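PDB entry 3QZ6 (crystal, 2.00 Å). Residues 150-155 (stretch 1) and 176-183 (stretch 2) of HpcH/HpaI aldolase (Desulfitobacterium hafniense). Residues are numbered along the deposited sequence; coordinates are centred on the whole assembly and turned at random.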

# COMPACT_ATOMS: atom_id res chain seq x y z
N ILE A 150 3.93 -18.19 19.13
CA ILE A 150 4.41 -18.25 20.51
C ILE A 150 4.90 -16.88 20.96
O ILE A 150 5.76 -16.28 20.31
N GLU A 151 4.36 -16.38 22.06
CA GLU A 151 4.70 -15.04 22.54
C GLU A 151 4.96 -14.98 24.05
O GLU A 151 5.15 -13.89 24.59
N HIS A 152 4.94 -16.12 24.72
CA HIS A 152 5.06 -16.14 26.18
C HIS A 152 6.14 -17.11 26.62
O HIS A 152 6.28 -18.19 26.05
N VAL A 153 6.90 -16.72 27.64
CA VAL A 153 7.90 -17.61 28.23
C VAL A 153 7.26 -18.92 28.70
O VAL A 153 7.85 -19.99 28.56
N LYS A 154 6.05 -18.82 29.23
CA LYS A 154 5.33 -19.99 29.71
C LYS A 154 5.02 -20.97 28.57
O LYS A 154 5.05 -22.19 28.75
N ALA A 155 4.71 -20.42 27.40
CA ALA A 155 4.44 -21.26 26.24
C ALA A 155 5.71 -21.97 25.79
O ALA A 155 5.69 -23.14 25.42
N ARG A 176 7.81 -9.16 19.41
CA ARG A 176 7.58 -8.00 20.25
C ARG A 176 6.95 -8.40 21.58
O ARG A 176 7.43 -8.00 22.64
N ASP A 177 5.87 -9.19 21.53
CA ASP A 177 5.23 -9.65 22.75
C ASP A 177 6.16 -10.55 23.56
O ASP A 177 6.21 -10.47 24.78
N LEU A 178 6.90 -11.42 22.87
CA LEU A 178 7.81 -12.32 23.56
C LEU A 178 8.88 -11.53 24.29
O LEU A 178 9.15 -11.78 25.46
N SER A 179 9.48 -10.56 23.60
CA SER A 179 10.48 -9.71 24.24
C SER A 179 9.85 -8.99 25.43
O SER A 179 10.48 -8.80 26.46
N ASN A 180 8.58 -8.62 25.30
CA ASN A 180 7.89 -7.99 26.41
C ASN A 180 7.77 -8.95 27.58
O ASN A 180 7.99 -8.56 28.73
N ASP A 181 7.43 -10.20 27.29
CA ASP A 181 7.27 -11.19 28.35
C ASP A 181 8.61 -11.49 29.03
O ASP A 181 8.64 -11.91 30.18
N LEU A 182 9.71 -11.28 28.31
CA LEU A 182 11.05 -11.48 28.88
C LEU A 182 11.52 -10.24 29.65
O LEU A 182 12.63 -10.21 30.17
N GLY A 183 10.66 -9.22 29.71
CA GLY A 183 11.00 -8.00 30.41
C GLY A 183 11.91 -7.08 29.62
O GLY A 183 12.41 -6.10 30.16

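I150 opens stretch 1 in extended conformation. Its side chain (chi1 m, chi2 m) leads away from the helix of stretch 2 and makes no contact with it.

E151 is buried; its CA and the CA of L178 are the nearest CA pair across the stretches, 4.3 Å apart. Its backbone O meets the helix at L178: E151 O to L178 CA is 3.3 Å, a CA-H...O contact. The side chain leaves sideways with chi1 m and chi2 t. It brings E151 OE2 to 2.8 Å from D177 OD2. The CA-to-CB bond of D177 points toward stretch 1; with chi1 m, its carboxylate lies close to that of E151. This is a close like-charge contact, not assigned as a hydrogen bond. Water 1 lies 3.0 Å from E151 OE2 and accepts from D177 N (3.0 Å).

H152 holds the N-cap position. Its CB points away overall, with chi1 m, yet H152 CB still lies 3.7 Å from D181 OD2. On the backbone side, H152 N is 3.9 Å from L178 CD1. L178 (chi1 t, chi2 p) thus sets a methyl beside the backbone where the stretch 1 helix begins.

V153 begins the helix and makes the one direct hydrogen bond between the stretches. V153 N donates to D181 OD2 at 2.7 Å, with an angle of 157° at the hydrogen. The CA-to-CB bond of D181 points toward stretch 1, and with chi1 t the carboxylate lies at the start of this helix, where backbone NH groups lack helical partners. The V153 side chain (chi1 t) adds an apolar contact, V153 CG2 to L182 CD2 at 3.7 Å. L182 (chi1 m, chi2 t) starts sideways, but its end comes nearer.

The K154 side chain is extended, all four chi angles t, and its end leads away. Its backbone joins through water 2, which accepts from K154 N (3.0 Å) and donates to D181 OD2 (2.6 Å).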

# COMPACT_ATOMS: atom_id res chain seq x y z
CB ILE A 150 5.59 -19.23 20.63
CG1 ILE A 150 5.17 -20.64 20.16
CG2 ILE A 150 6.13 -19.25 22.04
CD1 ILE A 150 3.99 -21.26 20.93
CB GLU A 151 3.55 -14.07 22.24
CG GLU A 151 3.12 -14.00 20.80
CD GLU A 151 2.10 -12.89 20.57
OE1 GLU A 151 1.04 -12.90 21.25
OE2 GLU A 151 2.37 -12.01 19.72
CB HIS A 152 3.73 -16.53 26.85
CG HIS A 152 2.60 -15.60 26.55
ND1 HIS A 152 1.81 -15.72 25.43
CD2 HIS A 152 2.10 -14.55 27.25
CE1 HIS A 152 0.89 -14.77 25.44
NE2 HIS A 152 1.04 -14.05 26.53
CB VAL A 153 8.60 -16.93 29.42
CG1 VAL A 153 9.56 -17.89 30.11
CG2 VAL A 153 9.33 -15.68 28.93
CB LYS A 154 4.05 -19.54 30.42
CG LYS A 154 2.95 -20.58 30.54
CD LYS A 154 1.62 -19.88 30.83
CE LYS A 154 0.49 -20.87 31.11
NZ LYS A 154 -0.78 -20.16 31.44
CB ALA A 155 3.85 -20.42 25.09
CB ARG A 176 6.70 -6.97 19.53
CG ARG A 176 6.49 -5.67 20.34
CD ARG A 176 5.93 -4.56 19.45
NE ARG A 176 6.90 -4.22 18.41
CZ ARG A 176 6.57 -3.87 17.17
NH1 ARG A 176 5.30 -3.80 16.80
NH2 ARG A 176 7.53 -3.57 16.29
CB ASP A 177 3.91 -10.38 22.46
CG ASP A 177 2.74 -9.42 22.19
OD1 ASP A 177 2.55 -8.45 22.96
OD2 ASP A 177 2.01 -9.63 21.20
CB LEU A 178 8.45 -13.31 22.60
CG LEU A 178 9.42 -14.32 23.21
CD1 LEU A 178 8.72 -15.22 24.24
CD2 LEU A 178 10.06 -15.16 22.12
CB SER A 179 11.09 -8.71 23.24
OG SER A 179 10.12 -7.78 22.78
CB ASN A 180 6.50 -7.49 26.01
CG ASN A 180 5.90 -6.55 27.06
OD1 ASN A 180 6.62 -5.91 27.84
ND2 ASN A 180 4.58 -6.45 27.09
CB ASP A 181 6.65 -12.49 27.82
CG ASP A 181 5.90 -13.26 28.91
OD1 ASP A 181 5.18 -12.62 29.70
OD2 ASP A 181 6.04 -14.50 28.98
CB LEU A 182 12.05 -11.81 27.78
CG LEU A 182 11.94 -13.22 27.21
CD1 LEU A 182 12.54 -13.28 25.81
CD2 LEU A 182 12.61 -14.25 28.15
O HOH W 1 4.37 -9.84 19.00
O HOH W 2 4.83 -16.30 30.39